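Local structure of alternansucrase (Leuconostoc mesenteroides, 6HVG) at residues A[865-870]-A[876-881]. The protein is a large enzyme of glycoside hydrolase family 70, which joins a barrel-type core with bound calcium to repeats of the choline-binding and cell-wall-binding kind. Numbering follows the deposited sequence.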
loop_
_atom_site.group_PDB
_atom_site.type_symbol
_atom_site.label_atom_id
_atom_site.label_comp_id
_atom_site.label_asym_id
_atom_site.label_seq_id
_atom_site.Cartn_x
_atom_site.Cartn_y
_atom_site.Cartn_z
ATOM N N ALA A 865 -17.333 -25.109 -22.965
ATOM C CA ALA A 865 -17.615 -24.456 -24.238
ATOM C C ALA A 865 -18.436 -23.207 -23.960
ATOM O O ALA A 865 -18.893 -22.991 -22.842
ATOM C CB ALA A 865 -18.378 -25.387 -25.161
ATOM N N THR A 866 -18.582 -22.367 -24.972
ATOM C CA THR A 866 -19.388 -21.155 -24.863
ATOM C C THR A 866 -20.084 -20.907 -26.168
ATOM O O THR A 866 -19.549 -21.231 -27.238
ATOM C CB THR A 866 -18.563 -19.876 -24.539
ATOM O OG1 THR A 866 -17.521 -19.693 -25.503
ATOM C CG2 THR A 866 -17.954 -19.916 -23.123
ATOM N N ASP A 867 -21.276 -20.331 -26.080
ATOM C CA ASP A 867 -21.980 -19.906 -27.263
ATOM C C ASP A 867 -21.350 -18.597 -27.712
ATOM O O ASP A 867 -21.986 -17.554 -27.687
ATOM C CB ASP A 867 -23.463 -19.738 -26.963
ATOM C CG ASP A 867 -24.273 -19.410 -28.202
ATOM O OD1 ASP A 867 -23.873 -19.812 -29.325
ATOM O OD2 ASP A 867 -25.285 -18.701 -28.039
ATOM N N SER A 868 -20.075 -18.668 -28.096
ATOM C CA SER A 868 -19.279 -17.493 -28.390
ATOM C C SER A 868 -17.959 -17.893 -29.037
ATOM O O SER A 868 -17.454 -18.991 -28.821
ATOM C CB SER A 868 -19.005 -16.727 -27.100
ATOM O OG SER A 868 -18.125 -15.657 -27.345
ATOM N N SER A 869 -17.406 -16.994 -29.842
ATOM C CA SER A 869 -16.175 -17.253 -30.584
ATOM C C SER A 869 -15.075 -16.231 -30.295
ATOM O O SER A 869 -13.976 -16.345 -30.841
ATOM C CB SER A 869 -16.494 -17.238 -32.081
ATOM O OG SER A 869 -15.368 -17.602 -32.863
ATOM N N GLY A 870 -15.344 -15.254 -29.425
ATOM C CA GLY A 870 -14.351 -14.209 -29.121
ATOM C C GLY A 870 -14.913 -13.055 -28.312
ATOM O O GLY A 870 -15.905 -13.208 -27.611
ATOM N N GLY A 876 -27.272 -14.612 -33.135
ATOM C CA GLY A 876 -27.863 -15.614 -32.232
ATOM C C GLY A 876 -27.122 -15.837 -30.916
ATOM O O GLY A 876 -27.697 -16.346 -29.944
ATOM N N GLU A 877 -25.854 -15.416 -30.881
ATOM C CA GLU A 877 -24.937 -15.792 -29.818
ATOM C C GLU A 877 -25.239 -15.136 -28.470
ATOM O O GLU A 877 -25.443 -13.936 -28.357
ATOM C CB GLU A 877 -23.463 -15.555 -30.213
ATOM C CG GLU A 877 -22.963 -16.440 -31.360
ATOM C CD GLU A 877 -21.505 -16.188 -31.733
ATOM O OE1 GLU A 877 -21.049 -15.029 -31.633
ATOM O OE2 GLU A 877 -20.814 -17.125 -32.175
ATOM N N THR A 878 -25.219 -15.968 -27.435
ATOM C CA THR A 878 -25.615 -15.598 -26.082
ATOM C C THR A 878 -24.436 -15.401 -25.128
ATOM O O THR A 878 -24.570 -14.724 -24.109
ATOM C CB THR A 878 -26.499 -16.722 -25.539
ATOM O OG1 THR A 878 -27.649 -16.866 -26.373
ATOM C CG2 THR A 878 -26.956 -16.425 -24.169
ATOM N N ASP A 879 -23.292 -15.988 -25.480
ATOM C CA ASP A 879 -22.109 -16.050 -24.608
ATOM C C ASP A 879 -22.383 -16.755 -23.268
ATOM O O ASP A 879 -21.945 -16.304 -22.206
ATOM C CB ASP A 879 -21.527 -14.649 -24.402
ATOM C CG ASP A 879 -20.163 -14.665 -23.731
ATOM O OD1 ASP A 879 -19.289 -15.384 -24.235
ATOM O OD2 ASP A 879 -19.973 -13.942 -22.739
ATOM N N LEU A 880 -23.126 -17.861 -23.342
ATOM C CA LEU A 880 -23.459 -18.672 -22.190
ATOM C C LEU A 880 -22.446 -19.821 -22.123
ATOM O O LEU A 880 -22.210 -20.503 -23.116
ATOM C CB LEU A 880 -24.912 -19.198 -22.295
ATOM C CG LEU A 880 -25.877 -18.943 -21.109
ATOM C CD1 LEU A 880 -25.744 -17.594 -20.450
ATOM C CD2 LEU A 880 -27.327 -19.116 -21.533
ATOM N N LEU A 881 -21.820 -20.012 -20.960
ATOM C CA LEU A 881 -20.782 -21.040 -20.797
ATOM C C LEU A 881 -21.389 -22.367 -20.350
ATOM O O LEU A 881 -22.213 -22.393 -19.453
ATOM C CB LEU A 881 -19.719 -20.578 -19.793
ATOM C CG LEU A 881 -18.592 -21.562 -19.435
ATOM C CD1 LEU A 881 -17.240 -20.871 -19.401
ATOM C CD2 LEU A 881 -18.845 -22.215 -18.094
#
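T866 and L881 face each other as an antiparallel non-hydrogen-bonded pair, CA to CA 4.3 Å, where strand 862-866 ends and strand 881-885 begins. Beyond this pair the ladder gives way to irregular backbone. D867 N donates to L880 O at 3.1 Å, and D879 N returns a bond to D867 O at 3.0 Å, reaching it from above the carbonyl plane. D867 is also the centre of an inverse gamma turn, which bends the chain out of strand geometry, while D879 has a left-handed backbone conformation. Side chains of T866 and L881 share one face of the sheet, where T866 CG2 packs on L881 CB at 3.8 Å; W702 and L705 also touch T866.

The carboxylate of D867 carries the side-chain hydrogen bonding across the contact. With CG anti to the backbone N (chi1 -175°), it extends across to the opposing backbone, and OD2 accepts T878 N at 2.8 Å from a donor 53° above the carboxylate plane. T878 OG1 adds a weak bond to the same oxygen, and OD1 has a long, weak ion pair with K926. E877 lays its CB against D867 O at 3.5 Å and turns its carboxylate 82° from that of D867; its OE1 accepts K874 N. S868 CB packs beside the D879 carboxylate, while D879 OD2 accepts M701 N.

Two backbone bonds and one side-chain bond, with a weak hydroxyl bond beside it, thus close the base of the loop of this beta hairpin in the antiparallel sheet. The bond from T878 N, with K926 nearby, would tend to stabilise the negative charge on D867, whereas E877, its OE2 5.0 Å from D867 OD1, would oppose it modestly.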